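Probable endoglucanase (Gluconacetobacter xylinus, PDB 1WZZ) hydrolyses internal beta-1,4-glucosidic linkages of cellulose-type substrates such as carboxymethyl-cellulose, as a secreted endoglucanase of glycoside hydrolase family 8. Local coordinates at residues A[164-169]-A[214-219]; A[137-142]-A[186-191]; A[199-204]-A[252-257]; A[244-249]-A[325-330]. All blocks are in the same frame, centred on the assembly; numbering follows the deposited sequence.

Contact 1 of 4, residues A[164-169]-A[214-219]; sequences SVILNL and WLAVNR
Chi1 of -171° sets CG of Asn-168 anti to its backbone N, and chi1 of -58° sets CG of Trp-214 anti to its carbonyl carbon; from these starts the amide comes to lie over the indole. ND2 of Asn-168 lies 3.4 Å from CH2 of Trp-214, over the ring face toward its rim, the two planes 73° apart. Asp-237 and Ser-170 bond the two ends of this amide, fixing its rotation. An alanine in place of Trp-214 would probably leave the Asn-168 amide and CG2 of Ile-166 without their aromatic neighbour and Trp-230 without its stacking mate. Beyond the ring the strands run antiparallel, with Val-165/Val-217 and Leu-167/Leu-215 as hydrogen-bonded pairs. Beta-branched valines suit such extended backbone. On the face carrying these four, CD1 of Leu-167 reaches CG2 of Val-217 at 3.7 Å. On the other, CD1 of Ile-166 meets CB of Ala-216. Strand 215-218 is the middle of a three-stranded sheet, between 164-167 and 224-226, with helix 188-202 and strand 143-146 against the valine and leucine face.

Contact 2 of 4, residues A[137-142]-A[186-191]; sequences DVLNLM and DPRWRQ
Leu-139 fills the tight part of this contact: CD1 lies over the indole of Trp-189, while CD2 lies mainly against the Arg-188 guanidinium and the Asp-186 carboxylate. CG of Leu-139 stands anti to the backbone N (chi1 -172°), and CD1 of Leu-139 sits over the centre of the Trp-189 six-membered ring, 3.8 Å from its centroid and 8° off the normal, a CH-pi contact. CB of Leu-139 adds 3.6 Å to CZ2 of Trp-189, while Val-138 approaches the ring at its edge. A branched leucine suits this place because CD2 of Leu-139 can also lie over one face of the Arg-188 guanidinium, 3.3 Å from NH1. The pairing joins helix 125-142 to the start of helix 188-202 within the (alpha/alpha)6 barrel of family 8, and Trp-189 also packs on Leu-177, Ala-180 and Phe-181 of helix 174-184. Toward solvent the chemistry turns polar. OD1 of the exposed Asn-140 is gripped end-on by Arg-188, 2.8 Å from NH1 and 2.9 Å from NH2, in the guanidinium plane. The same arginine holds Asp-186 side-on in a salt bridge, NH1 to OD2 at 3.0 Å and NE to OD1 at 3.2 Å. OD1 of Asp-186 also accepts from the backbone N of Arg-188, a capping bond at the turn into the helix.

Contact 3 of 4, residues A[199-204]-A[252-257]; sequences LVSAGR and APNVLA
The CA atoms of Ser-201 and Val-255 come within 6.6 Å where the last turn of helix 188-202, ended by Gly-203 at the centre of an inverse gamma turn, meets the first turn of helix 253-266. Val-255 is the apolar link: its CG1 lies 4.1 Å from CG1 of Val-200, the two side chains crossing at about a right angle. CG2 of Val-255 lies over one face of the Arg-204 guanidinium, 3.9 Å from NH1. The arginine chain bends at chi3 (-60°), placing NE back toward its own helix end, and two nitrogens of Arg-204 converge on the carbonyl O of Ser-201, NE at 3.1 Å from above the carbonyl plane and NH1 at 3.0 Å on a lone pair. NH2 turns to Asp-258 in a salt bridge and to the carbonyl of Arg-209. An alanine at Arg-204 would probably leave the Ser-201 carbonyl without this double grip, Asp-258 without its counter-charge and CG2 of Val-255 without its flat neighbour. Water joins the polar edge: one molecule accepts from NH1 of Arg-204 and ND2 of Asn-254, 2.8 Å from each, and a second donates to OD1 of Asn-254 and also bonds OG of Ser-201. A long, charged side chain suits a helix C-terminus, whose partial negative charge it would be expected to offset. Positioned by that carbonyl, the arginine, with the valines and waters, joins two helices of the (alpha/alpha)6 barrel, away from the probable catalytic residues.

Contact 4 of 4, residues A[244-249]-A[325-330]; sequences YFYWAH and YIARAE
Ala-327 lies against the face of the Trp-247 indole, the apolar centre where helix 240-247 meets helix 315-331. CA of Ala-327 stands over the five-membered ring, 3.7 Å from its centroid and 10° off the normal, and CB of Ala-327 comes to 3.5 Å from CD2 of Trp-247. A small residue such as alanine suits so close an approach, the two CA atoms being 5.2 Å apart. On one flank CG2 of Ile-326 touches CZ2 of Trp-247 at 3.7 Å; on another the ring edge of Tyr-246 brings CE1 to 4.0 Å from CB of Ala-327. Farther out, NE1 of Trp-247 gives a nearly straight hydrogen bond (164°) to OE2 of Glu-330 at 2.9 Å, the donor above the carboxylate plane. OE1 of Glu-330 forms a salt bridge with Arg-117. At the outer edge a water links NE2 of His-249 to the carbonyl O of Glu-330. His-249, with positive phi, closes helix 240-247 in a Schellman motif, in a helix-to-helix contact of the (alpha/alpha)6 barrel.

Contact 1 is the buried one, and the only one made by strands; it relies on paired backbone bonds and lies near the probable catalytic residues, Asn-168 being about 7 Å from Asp-106 between side chains. Contacts 2, 3 and 4 join helices and are partly buried, each with an apolar centre and a polar edge. Contacts 2 and 3 share helix 188-202, at its start and its end, and each uses a salt-bridged arginine: Arg-188 pairs within 186-191 and bonds an amide, Arg-204 reaches Asp-258 just beyond 252-257 and bonds a carbonyl and waters. Leu-199 packs on Leu-167, Leu-169 and Leu-215 of contact 1, and Val-200 touches Phe-245. Contact 4 has its centre nearest the chain centre, about 12 Å away.

Contact 1 of 4, residues A[164-169]-A[214-219]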
loop_
_atom_site.group_PDB
_atom_site.type_symbol
_atom_site.label_atom_id
_atom_site.label_comp_id
_atom_site.label_asym_id
_atom_site.label_seq_id
_atom_site.Cartn_x
_atom_site.Cartn_y
_atom_site.Cartn_z
ATOM N N SER A 164 23.419 -2.700 -5.182
ATOM C CA SER A 164 22.172 -1.980 -5.405
ATOM C C SER A 164 21.204 -2.111 -4.245
ATOM O O SER A 164 21.455 -2.861 -3.302
ATOM C CB SER A 164 21.501 -2.514 -6.671
ATOM O OG SER A 164 21.133 -3.868 -6.502
ATOM N N VAL A 165 20.104 -1.362 -4.319
ATOM C CA VAL A 165 19.070 -1.452 -3.297
ATOM C C VAL A 165 17.804 -1.846 -4.014
ATOM O O VAL A 165 17.599 -1.455 -5.165
ATOM C CB VAL A 165 18.792 -0.112 -2.556
ATOM C CG1 VAL A 165 20.043 0.285 -1.755
ATOM C CG2 VAL A 165 18.371 0.989 -3.512
ATOM N N ILE A 166 16.973 -2.608 -3.320
ATOM C CA ILE A 166 15.713 -3.068 -3.868
ATOM C C ILE A 166 14.591 -2.233 -3.252
ATOM O O ILE A 166 14.555 -2.034 -2.028
ATOM C CB ILE A 166 15.462 -4.541 -3.527
ATOM C CG1 ILE A 166 16.586 -5.425 -4.095
ATOM C CG2 ILE A 166 14.085 -4.966 -4.052
ATOM C CD1 ILE A 166 16.859 -5.218 -5.551
ATOM N N LEU A 167 13.691 -1.744 -4.105
ATOM C CA LEU A 167 12.550 -0.938 -3.647
ATOM C C LEU A 167 11.258 -1.596 -4.115
ATOM O O LEU A 167 11.237 -2.342 -5.087
ATOM C CB LEU A 167 12.542 0.446 -4.290
ATOM C CG LEU A 167 13.822 1.264 -4.226
ATOM C CD1 LEU A 167 13.642 2.605 -4.878
ATOM C CD2 LEU A 167 14.186 1.408 -2.760
ATOM N N ASN A 168 10.182 -1.292 -3.410
ATOM C CA ASN A 168 8.876 -1.773 -3.832
ATOM C C ASN A 168 8.119 -0.462 -4.003
ATOM O O ASN A 168 7.781 0.192 -3.027
ATOM C CB ASN A 168 8.235 -2.648 -2.772
ATOM C CG ASN A 168 6.993 -3.319 -3.304
ATOM O OD1 ASN A 168 6.136 -2.651 -3.920
ATOM N ND2 ASN A 168 6.886 -4.610 -3.109
ATOM N N LEU A 169 7.871 -0.056 -5.247
ATOM C CA LEU A 169 7.228 1.235 -5.457
ATOM C C LEU A 169 5.841 1.323 -4.857
ATOM O O LEU A 169 5.389 2.415 -4.508
ATOM C CB LEU A 169 7.175 1.570 -6.968
ATOM C CG LEU A 169 8.546 1.850 -7.593
ATOM C CD1 LEU A 169 8.392 1.968 -9.136
ATOM C CD2 LEU A 169 9.122 3.134 -6.986
ATOM N N TRP A 214 8.955 -5.167 -7.883
ATOM C CA TRP A 214 10.259 -4.948 -7.235
ATOM C C TRP A 214 11.262 -4.318 -8.196
ATOM O O TRP A 214 11.524 -4.853 -9.282
ATOM C CB TRP A 214 10.795 -6.288 -6.727
ATOM C CG TRP A 214 9.862 -6.956 -5.763
ATOM C CD1 TRP A 214 8.950 -7.933 -6.047
ATOM C CD2 TRP A 214 9.758 -6.698 -4.359
ATOM N NE1 TRP A 214 8.278 -8.301 -4.904
ATOM C CE2 TRP A 214 8.760 -7.557 -3.851
ATOM C CE3 TRP A 214 10.417 -5.823 -3.475
ATOM C CZ2 TRP A 214 8.404 -7.574 -2.499
ATOM C CZ3 TRP A 214 10.050 -5.841 -2.115
ATOM C CH2 TRP A 214 9.054 -6.716 -1.653
ATOM N N LEU A 215 11.807 -3.173 -7.772
ATOM C CA LEU A 215 12.737 -2.369 -8.554
ATOM C C LEU A 215 14.148 -2.373 -7.964
ATOM O O LEU A 215 14.304 -2.213 -6.773
ATOM C CB LEU A 215 12.256 -0.933 -8.576
ATOM C CG LEU A 215 12.998 0.085 -9.439
ATOM C CD1 LEU A 215 12.697 -0.199 -10.962
ATOM C CD2 LEU A 215 12.526 1.488 -9.045
ATOM N N ALA A 216 15.165 -2.544 -8.807
ATOM C CA ALA A 216 16.545 -2.504 -8.316
ATOM C C ALA A 216 17.133 -1.171 -8.755
ATOM O O ALA A 216 16.922 -0.714 -9.892
ATOM C CB ALA A 216 17.355 -3.665 -8.905
ATOM N N VAL A 217 17.859 -0.515 -7.851
ATOM C CA VAL A 217 18.486 0.754 -8.156
ATOM C C VAL A 217 19.981 0.547 -7.896
ATOM O O VAL A 217 20.376 0.244 -6.774
ATOM C CB VAL A 217 17.992 1.876 -7.211
ATOM C CG1 VAL A 217 18.636 3.220 -7.609
ATOM C CG2 VAL A 217 16.449 1.947 -7.248
ATOM N N ASN A 218 20.810 0.681 -8.930
ATOM C CA ASN A 218 22.262 0.522 -8.745
ATOM C C ASN A 218 22.704 1.649 -7.794
ATOM O O ASN A 218 22.399 2.822 -8.010
ATOM C CB ASN A 218 22.977 0.610 -10.107
ATOM C CG ASN A 218 24.489 0.387 -9.997
ATOM O OD1 ASN A 218 25.206 1.243 -9.521
ATOM N ND2 ASN A 218 24.954 -0.777 -10.418
ATOM N N ARG A 219 23.406 1.300 -6.715
ATOM C CA ARG A 219 23.789 2.325 -5.745
ATOM C C ARG A 219 24.784 3.332 -6.285
ATOM O O ARG A 219 24.749 4.514 -5.925
ATOM C CB ARG A 219 24.326 1.668 -4.468
ATOM C CG ARG A 219 23.327 0.687 -3.877
ATOM C CD ARG A 219 23.456 0.585 -2.375
ATOM N NE ARG A 219 24.730 0.034 -1.953
ATOM C CZ ARG A 219 25.153 0.036 -0.694
ATOM N NH1 ARG A 219 24.397 0.567 0.256
ATOM N NH2 ARG A 219 26.328 -0.495 -0.383
#

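Contact 2 of 4, residues A[137-142]-A[186-191]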
loop_
_atom_site.group_PDB
_atom_site.type_symbol
_atom_site.label_atom_id
_atom_site.label_comp_id
_atom_site.label_asym_id
_atom_site.label_seq_id
_atom_site.Cartn_x
_atom_site.Cartn_y
_atom_site.Cartn_z
ATOM N N ASP A 137 10.300 7.344 12.712
ATOM C CA ASP A 137 11.133 6.184 12.506
ATOM C C ASP A 137 11.124 5.730 11.044
ATOM O O ASP A 137 12.126 5.255 10.560
ATOM C CB ASP A 137 10.744 5.038 13.467
ATOM C CG ASP A 137 11.327 5.250 14.871
ATOM O OD1 ASP A 137 12.400 5.895 14.973
ATOM O OD2 ASP A 137 10.736 4.776 15.850
ATOM N N VAL A 138 10.004 5.862 10.325
ATOM C CA VAL A 138 10.060 5.476 8.914
ATOM C C VAL A 138 11.083 6.381 8.225
ATOM O O VAL A 138 11.919 5.926 7.423
ATOM C CB VAL A 138 8.673 5.660 8.204
ATOM C CG1 VAL A 138 8.809 5.371 6.687
ATOM C CG2 VAL A 138 7.652 4.681 8.816
ATOM N N LEU A 139 11.019 7.669 8.514
ATOM C CA LEU A 139 11.924 8.602 7.868
ATOM C C LEU A 139 13.380 8.328 8.230
ATOM O O LEU A 139 14.261 8.236 7.360
ATOM C CB LEU A 139 11.548 10.028 8.250
ATOM C CG LEU A 139 12.312 11.116 7.484
ATOM C CD1 LEU A 139 12.040 11.021 5.945
ATOM C CD2 LEU A 139 11.868 12.477 8.037
ATOM N N ASN A 140 13.647 8.173 9.517
ATOM C CA ASN A 140 15.035 7.931 9.896
ATOM C C ASN A 140 15.600 6.584 9.514
ATOM O O ASN A 140 16.738 6.494 9.071
ATOM C CB ASN A 140 15.210 8.028 11.417
ATOM C CG ASN A 140 15.032 9.426 11.953
ATOM O OD1 ASN A 140 15.106 10.423 11.228
ATOM N ND2 ASN A 140 14.824 9.510 13.270
ATOM N N LEU A 141 14.794 5.537 9.709
ATOM C CA LEU A 141 15.267 4.170 9.508
ATOM C C LEU A 141 15.058 3.560 8.149
ATOM O O LEU A 141 15.682 2.553 7.818
ATOM C CB LEU A 141 14.591 3.251 10.528
ATOM C CG LEU A 141 14.640 3.748 11.975
ATOM C CD1 LEU A 141 13.958 2.674 12.856
ATOM C CD2 LEU A 141 16.105 3.985 12.396
HETATM N N MSE A 142 14.171 4.166 7.357
HETATM C CA MSE A 142 13.861 3.546 6.082
HETATM C C MSE A 142 14.090 4.408 4.862
HETATM O O MSE A 142 13.651 4.037 3.767
HETATM C CB MSE A 142 12.400 3.070 6.082
HETATM C CG MSE A 142 12.067 2.075 7.195
HETATM SE SE MSE A 142 13.127 0.410 6.912
HETATM C CE MSE A 142 13.379 -0.120 8.762
ATOM N N ASP A 186 8.813 17.812 8.550
ATOM C CA ASP A 186 10.214 17.476 8.305
ATOM C C ASP A 186 10.505 17.635 6.817
ATOM O O ASP A 186 9.901 16.970 5.965
ATOM C CB ASP A 186 10.517 16.053 8.756
ATOM C CG ASP A 186 12.006 15.782 8.895
ATOM O OD1 ASP A 186 12.769 16.126 7.967
ATOM O OD2 ASP A 186 12.406 15.205 9.925
ATOM N N PRO A 187 11.425 18.544 6.473
ATOM C CA PRO A 187 11.786 18.792 5.076
ATOM C C PRO A 187 12.300 17.585 4.301
ATOM O O PRO A 187 12.251 17.557 3.072
ATOM C CB PRO A 187 12.842 19.909 5.183
ATOM C CG PRO A 187 13.459 19.651 6.517
ATOM C CD PRO A 187 12.268 19.338 7.389
ATOM N N ARG A 188 12.796 16.587 5.019
ATOM C CA ARG A 188 13.311 15.387 4.386
ATOM C C ARG A 188 12.212 14.650 3.627
ATOM O O ARG A 188 12.496 13.939 2.660
ATOM C CB ARG A 188 13.950 14.471 5.442
ATOM C CG ARG A 188 15.286 14.996 6.006
ATOM C CD ARG A 188 15.902 14.000 7.006
ATOM N NE ARG A 188 15.084 13.908 8.215
ATOM C CZ ARG A 188 15.144 12.914 9.106
ATOM N NH1 ARG A 188 14.342 12.944 10.166
ATOM N NH2 ARG A 188 15.969 11.884 8.931
ATOM N N TRP A 189 10.961 14.831 4.031
ATOM C CA TRP A 189 9.867 14.135 3.349
ATOM C C TRP A 189 9.702 14.646 1.942
ATOM O O TRP A 189 9.198 13.924 1.065
ATOM C CB TRP A 189 8.545 14.297 4.089
ATOM C CG TRP A 189 8.386 13.403 5.286
ATOM C CD1 TRP A 189 8.276 13.793 6.594
ATOM C CD2 TRP A 189 8.344 11.968 5.297
ATOM N NE1 TRP A 189 8.167 12.695 7.409
ATOM C CE2 TRP A 189 8.209 11.561 6.642
ATOM C CE3 TRP A 189 8.408 10.978 4.294
ATOM C CZ2 TRP A 189 8.136 10.215 7.016
ATOM C CZ3 TRP A 189 8.336 9.641 4.667
ATOM C CH2 TRP A 189 8.200 9.269 6.022
ATOM N N ARG A 190 10.128 15.884 1.713
ATOM C CA ARG A 190 9.999 16.456 0.372
ATOM C C ARG A 190 10.777 15.692 -0.677
ATOM O O ARG A 190 10.204 15.308 -1.706
ATOM C CB ARG A 190 10.435 17.924 0.353
ATOM C CG ARG A 190 10.277 18.577 -1.020
ATOM C CD ARG A 190 10.677 20.048 -1.008
ATOM N NE ARG A 190 10.042 20.770 0.095
ATOM C CZ ARG A 190 10.605 20.974 1.286
ATOM N NH1 ARG A 190 11.830 20.514 1.540
ATOM N NH2 ARG A 190 9.938 21.633 2.231
ATOM N N GLN A 191 12.068 15.465 -0.455
ATOM C CA GLN A 191 12.813 14.758 -1.448
ATOM C C GLN A 191 12.316 13.335 -1.555
ATOM O O GLN A 191 12.406 12.753 -2.617
ATOM C CB GLN A 191 14.325 14.742 -1.189
ATOM C CG GLN A 191 15.015 14.069 -2.364
ATOM C CD GLN A 191 16.502 14.294 -2.428
ATOM O OE1 GLN A 191 17.103 14.885 -1.518
ATOM N NE2 GLN A 191 17.117 13.811 -3.507
#

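Contact 3 of 4, residues A[199-204]-A[252-257]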
loop_
_atom_site.group_PDB
_atom_site.type_symbol
_atom_site.label_atom_id
_atom_site.label_comp_id
_atom_site.label_asym_id
_atom_site.label_seq_id
_atom_site.Cartn_x
_atom_site.Cartn_y
_atom_site.Cartn_z
ATOM N N LEU A 199 10.916 8.113 -9.603
ATOM C CA LEU A 199 11.087 6.670 -9.739
ATOM C C LEU A 199 9.912 6.040 -10.467
ATOM O O LEU A 199 10.093 5.150 -11.278
ATOM C CB LEU A 199 11.307 6.017 -8.362
ATOM C CG LEU A 199 12.726 6.326 -7.825
ATOM C CD1 LEU A 199 12.688 6.142 -6.308
ATOM C CD2 LEU A 199 13.787 5.444 -8.458
ATOM N N VAL A 200 8.701 6.488 -10.165
ATOM C CA VAL A 200 7.530 5.952 -10.889
ATOM C C VAL A 200 7.637 6.324 -12.388
ATOM O O VAL A 200 7.338 5.524 -13.282
ATOM C CB VAL A 200 6.246 6.544 -10.326
ATOM C CG1 VAL A 200 5.087 6.300 -11.317
ATOM C CG2 VAL A 200 5.926 5.878 -8.970
ATOM N N SER A 201 8.046 7.549 -12.666
ATOM C CA SER A 201 8.194 7.966 -14.060
ATOM C C SER A 201 9.245 7.153 -14.817
ATOM O O SER A 201 8.998 6.637 -15.918
ATOM C CB SER A 201 8.564 9.443 -14.114
ATOM O OG SER A 201 8.752 9.874 -15.449
ATOM N N ALA A 202 10.434 7.024 -14.232
ATOM C CA ALA A 202 11.523 6.327 -14.886
ATOM C C ALA A 202 11.647 4.818 -14.700
ATOM O O ALA A 202 12.260 4.131 -15.535
ATOM C CB ALA A 202 12.837 6.999 -14.477
ATOM N N GLY A 203 11.055 4.295 -13.627
ATOM C CA GLY A 203 11.178 2.889 -13.322
ATOM C C GLY A 203 10.075 2.008 -13.855
ATOM O O GLY A 203 9.506 1.208 -13.130
ATOM N N ARG A 204 9.815 2.124 -15.149
ATOM C CA ARG A 204 8.752 1.336 -15.789
ATOM C C ARG A 204 9.344 0.592 -16.974
ATOM O O ARG A 204 10.307 1.066 -17.607
ATOM C CB ARG A 204 7.597 2.264 -16.181
ATOM C CG ARG A 204 6.856 2.794 -14.917
ATOM C CD ARG A 204 5.771 3.833 -15.233
ATOM N NE ARG A 204 6.332 5.008 -15.904
ATOM C CZ ARG A 204 5.921 5.472 -17.084
ATOM N NH1 ARG A 204 6.497 6.545 -17.617
ATOM N NH2 ARG A 204 4.918 4.870 -17.723
ATOM N N ALA A 252 1.471 11.722 -12.856
ATOM C CA ALA A 252 1.852 12.563 -13.989
ATOM C C ALA A 252 1.062 12.198 -15.226
ATOM O O ALA A 252 0.785 11.040 -15.472
ATOM C CB ALA A 252 3.325 12.416 -14.284
ATOM N N PRO A 253 0.720 13.198 -16.039
ATOM C CA PRO A 253 -0.051 12.927 -17.258
ATOM C C PRO A 253 0.508 11.825 -18.139
ATOM O O PRO A 253 -0.252 10.979 -18.643
ATOM C CB PRO A 253 -0.046 14.273 -17.971
ATOM C CG PRO A 253 -0.030 15.253 -16.834
ATOM C CD PRO A 253 0.960 14.641 -15.863
ATOM N N ASN A 254 1.823 11.803 -18.345
ATOM C CA ASN A 254 2.365 10.768 -19.215
ATOM C C ASN A 254 2.227 9.390 -18.614
ATOM O O ASN A 254 2.044 8.408 -19.345
ATOM C CB ASN A 254 3.828 11.047 -19.609
ATOM C CG ASN A 254 4.804 10.871 -18.456
ATOM O OD1 ASN A 254 4.729 11.581 -17.455
ATOM N ND2 ASN A 254 5.735 9.924 -18.600
ATOM N N VAL A 255 2.296 9.311 -17.277
ATOM C CA VAL A 255 2.151 8.033 -16.602
ATOM C C VAL A 255 0.684 7.597 -16.630
ATOM O O VAL A 255 0.382 6.437 -16.918
ATOM C CB VAL A 255 2.691 8.118 -15.142
ATOM C CG1 VAL A 255 2.505 6.761 -14.446
ATOM C CG2 VAL A 255 4.178 8.490 -15.183
ATOM N N LEU A 256 -0.229 8.513 -16.340
ATOM C CA LEU A 256 -1.654 8.190 -16.416
ATOM C C LEU A 256 -1.961 7.714 -17.861
ATOM O O LEU A 256 -2.701 6.742 -18.058
ATOM C CB LEU A 256 -2.497 9.430 -16.104
ATOM C CG LEU A 256 -3.999 9.300 -16.371
ATOM C CD1 LEU A 256 -4.607 8.131 -15.605
ATOM C CD2 LEU A 256 -4.663 10.621 -16.018
ATOM N N ALA A 257 -1.411 8.404 -18.855
ATOM C CA ALA A 257 -1.692 8.019 -20.243
ATOM C C ALA A 257 -1.291 6.586 -20.517
ATOM O O ALA A 257 -2.020 5.841 -21.183
ATOM C CB ALA A 257 -0.972 8.970 -21.231
HETATM O O HOH W 1 8.432 8.880 -18.167
HETATM O O HOH W 2 6.797 12.264 -16.052
HETATM O O HOH W 3 5.810 7.556 -20.154
#

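Contact 4 of 4, residues A[244-249]-A[325-330]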
loop_
_atom_site.group_PDB
_atom_site.type_symbol
_atom_site.label_atom_id
_atom_site.label_comp_id
_atom_site.label_asym_id
_atom_site.label_seq_id
_atom_site.Cartn_x
_atom_site.Cartn_y
_atom_site.Cartn_z
ATOM N N TYR A 244 -2.165 4.863 -5.562
ATOM C CA TYR A 244 -1.655 5.793 -4.560
ATOM C C TYR A 244 -1.284 7.158 -5.153
ATOM O O TYR A 244 -1.511 8.205 -4.540
ATOM C CB TYR A 244 -0.441 5.184 -3.862
ATOM C CG TYR A 244 -0.744 4.115 -2.843
ATOM C CD1 TYR A 244 0.037 2.953 -2.782
ATOM C CD2 TYR A 244 -1.762 4.267 -1.907
ATOM C CE1 TYR A 244 -0.198 1.962 -1.823
ATOM C CE2 TYR A 244 -1.998 3.267 -0.917
ATOM C CZ TYR A 244 -1.214 2.132 -0.894
ATOM O OH TYR A 244 -1.431 1.170 0.052
ATOM N N PHE A 245 -0.707 7.160 -6.352
ATOM C CA PHE A 245 -0.343 8.421 -6.957
ATOM C C PHE A 245 -1.574 9.187 -7.458
ATOM O O PHE A 245 -1.600 10.413 -7.379
ATOM C CB PHE A 245 0.742 8.169 -8.031
ATOM C CG PHE A 245 2.111 7.934 -7.427
ATOM C CD1 PHE A 245 2.432 6.713 -6.840
ATOM C CD2 PHE A 245 3.037 8.981 -7.353
ATOM C CE1 PHE A 245 3.649 6.526 -6.178
ATOM C CE2 PHE A 245 4.268 8.808 -6.690
ATOM C CZ PHE A 245 4.572 7.580 -6.102
ATOM N N TYR A 246 -2.609 8.486 -7.935
ATOM C CA TYR A 246 -3.852 9.154 -8.328
ATOM C C TYR A 246 -4.463 9.818 -7.082
ATOM O O TYR A 246 -4.844 10.985 -7.096
ATOM C CB TYR A 246 -4.852 8.125 -8.912
ATOM C CG TYR A 246 -6.327 8.347 -8.553
ATOM C CD1 TYR A 246 -6.919 7.664 -7.478
ATOM C CD2 TYR A 246 -7.126 9.245 -9.279
ATOM C CE1 TYR A 246 -8.259 7.865 -7.129
ATOM C CE2 TYR A 246 -8.487 9.456 -8.923
ATOM C CZ TYR A 246 -9.033 8.761 -7.849
ATOM O OH TYR A 246 -10.347 8.964 -7.466
ATOM N N TRP A 247 -4.511 9.052 -5.995
ATOM C CA TRP A 247 -5.097 9.491 -4.736
ATOM C C TRP A 247 -4.434 10.744 -4.214
ATOM O O TRP A 247 -5.115 11.666 -3.718
ATOM C CB TRP A 247 -4.944 8.315 -3.767
ATOM C CG TRP A 247 -5.514 8.387 -2.410
ATOM C CD1 TRP A 247 -6.041 9.476 -1.740
ATOM C CD2 TRP A 247 -5.575 7.297 -1.518
ATOM N NE1 TRP A 247 -6.424 9.099 -0.468
ATOM C CE2 TRP A 247 -6.145 7.767 -0.306
ATOM C CE3 TRP A 247 -5.195 5.950 -1.618
ATOM C CZ2 TRP A 247 -6.341 6.937 0.793
ATOM C CZ3 TRP A 247 -5.392 5.123 -0.515
ATOM C CH2 TRP A 247 -5.962 5.623 0.671
ATOM N N ALA A 248 -3.114 10.790 -4.340
ATOM C CA ALA A 248 -2.349 11.933 -3.841
ATOM C C ALA A 248 -2.251 13.094 -4.817
ATOM O O ALA A 248 -1.549 14.081 -4.537
ATOM C CB ALA A 248 -0.937 11.471 -3.437
ATOM N N HIS A 249 -2.937 12.981 -5.959
ATOM C CA HIS A 249 -2.914 14.023 -7.002
ATOM C C HIS A 249 -1.487 14.195 -7.520
ATOM O O HIS A 249 -1.043 15.312 -7.821
ATOM C CB HIS A 249 -3.411 15.371 -6.454
ATOM C CG HIS A 249 -4.830 15.356 -5.981
ATOM N ND1 HIS A 249 -5.903 15.246 -6.838
ATOM C CD2 HIS A 249 -5.352 15.427 -4.734
ATOM C CE1 HIS A 249 -7.025 15.248 -6.140
ATOM N NE2 HIS A 249 -6.719 15.357 -4.861
ATOM N N TYR A 325 -12.222 2.615 -2.726
ATOM C CA TYR A 325 -13.343 3.429 -2.238
ATOM C C TYR A 325 -12.813 4.589 -1.382
ATOM O O TYR A 325 -13.331 5.703 -1.452
ATOM C CB TYR A 325 -14.314 2.584 -1.397
ATOM C CG TYR A 325 -15.349 1.838 -2.213
ATOM C CD1 TYR A 325 -16.645 2.340 -2.362
ATOM C CD2 TYR A 325 -15.043 0.618 -2.799
ATOM C CE1 TYR A 325 -17.616 1.625 -3.081
ATOM C CE2 TYR A 325 -16.005 -0.106 -3.529
ATOM C CZ TYR A 325 -17.276 0.406 -3.656
ATOM O OH TYR A 325 -18.201 -0.331 -4.372
ATOM N N ILE A 326 -11.778 4.326 -0.588
ATOM C CA ILE A 326 -11.211 5.390 0.263
ATOM C C ILE A 326 -10.567 6.455 -0.621
ATOM O O ILE A 326 -10.770 7.657 -0.418
ATOM C CB ILE A 326 -10.125 4.852 1.218
ATOM C CG1 ILE A 326 -10.639 3.653 2.019
ATOM C CG2 ILE A 326 -9.627 6.010 2.151
ATOM C CD1 ILE A 326 -11.858 3.935 2.806
ATOM N N ALA A 327 -9.778 6.016 -1.605
ATOM C CA ALA A 327 -9.099 6.936 -2.497
ATOM C C ALA A 327 -10.087 7.819 -3.209
ATOM O O ALA A 327 -9.889 9.016 -3.316
ATOM C CB ALA A 327 -8.262 6.161 -3.539
ATOM N N ARG A 328 -11.155 7.209 -3.714
ATOM C CA ARG A 328 -12.161 7.974 -4.427
ATOM C C ARG A 328 -12.830 8.976 -3.506
ATOM O O ARG A 328 -13.013 10.131 -3.885
ATOM C CB ARG A 328 -13.201 7.031 -5.045
ATOM C CG ARG A 328 -14.252 7.738 -5.887
ATOM C CD ARG A 328 -15.302 6.743 -6.396
ATOM N NE ARG A 328 -16.036 6.128 -5.283
ATOM C CZ ARG A 328 -17.131 5.385 -5.423
ATOM N NH1 ARG A 328 -17.722 4.857 -4.356
ATOM N NH2 ARG A 328 -17.641 5.181 -6.632
ATOM N N ALA A 329 -13.171 8.552 -2.293
ATOM C CA ALA A 329 -13.844 9.445 -1.343
ATOM C C ALA A 329 -12.958 10.640 -1.001
ATOM O O ALA A 329 -13.445 11.768 -0.860
ATOM C CB ALA A 329 -14.206 8.694 -0.085
ATOM N N GLU A 330 -11.657 10.409 -0.875
ATOM C CA GLU A 330 -10.743 11.504 -0.548
ATOM C C GLU A 330 -10.253 12.344 -1.726
ATOM O O GLU A 330 -10.200 13.574 -1.629
ATOM C CB GLU A 330 -9.506 10.969 0.180
ATOM C CG GLU A 330 -9.771 10.363 1.562
ATOM C CD GLU A 330 -8.495 10.123 2.348
ATOM O OE1 GLU A 330 -8.565 9.599 3.485
ATOM O OE2 GLU A 330 -7.419 10.487 1.841
HETATM O O HOH W 4 -8.246 15.637 -2.605
#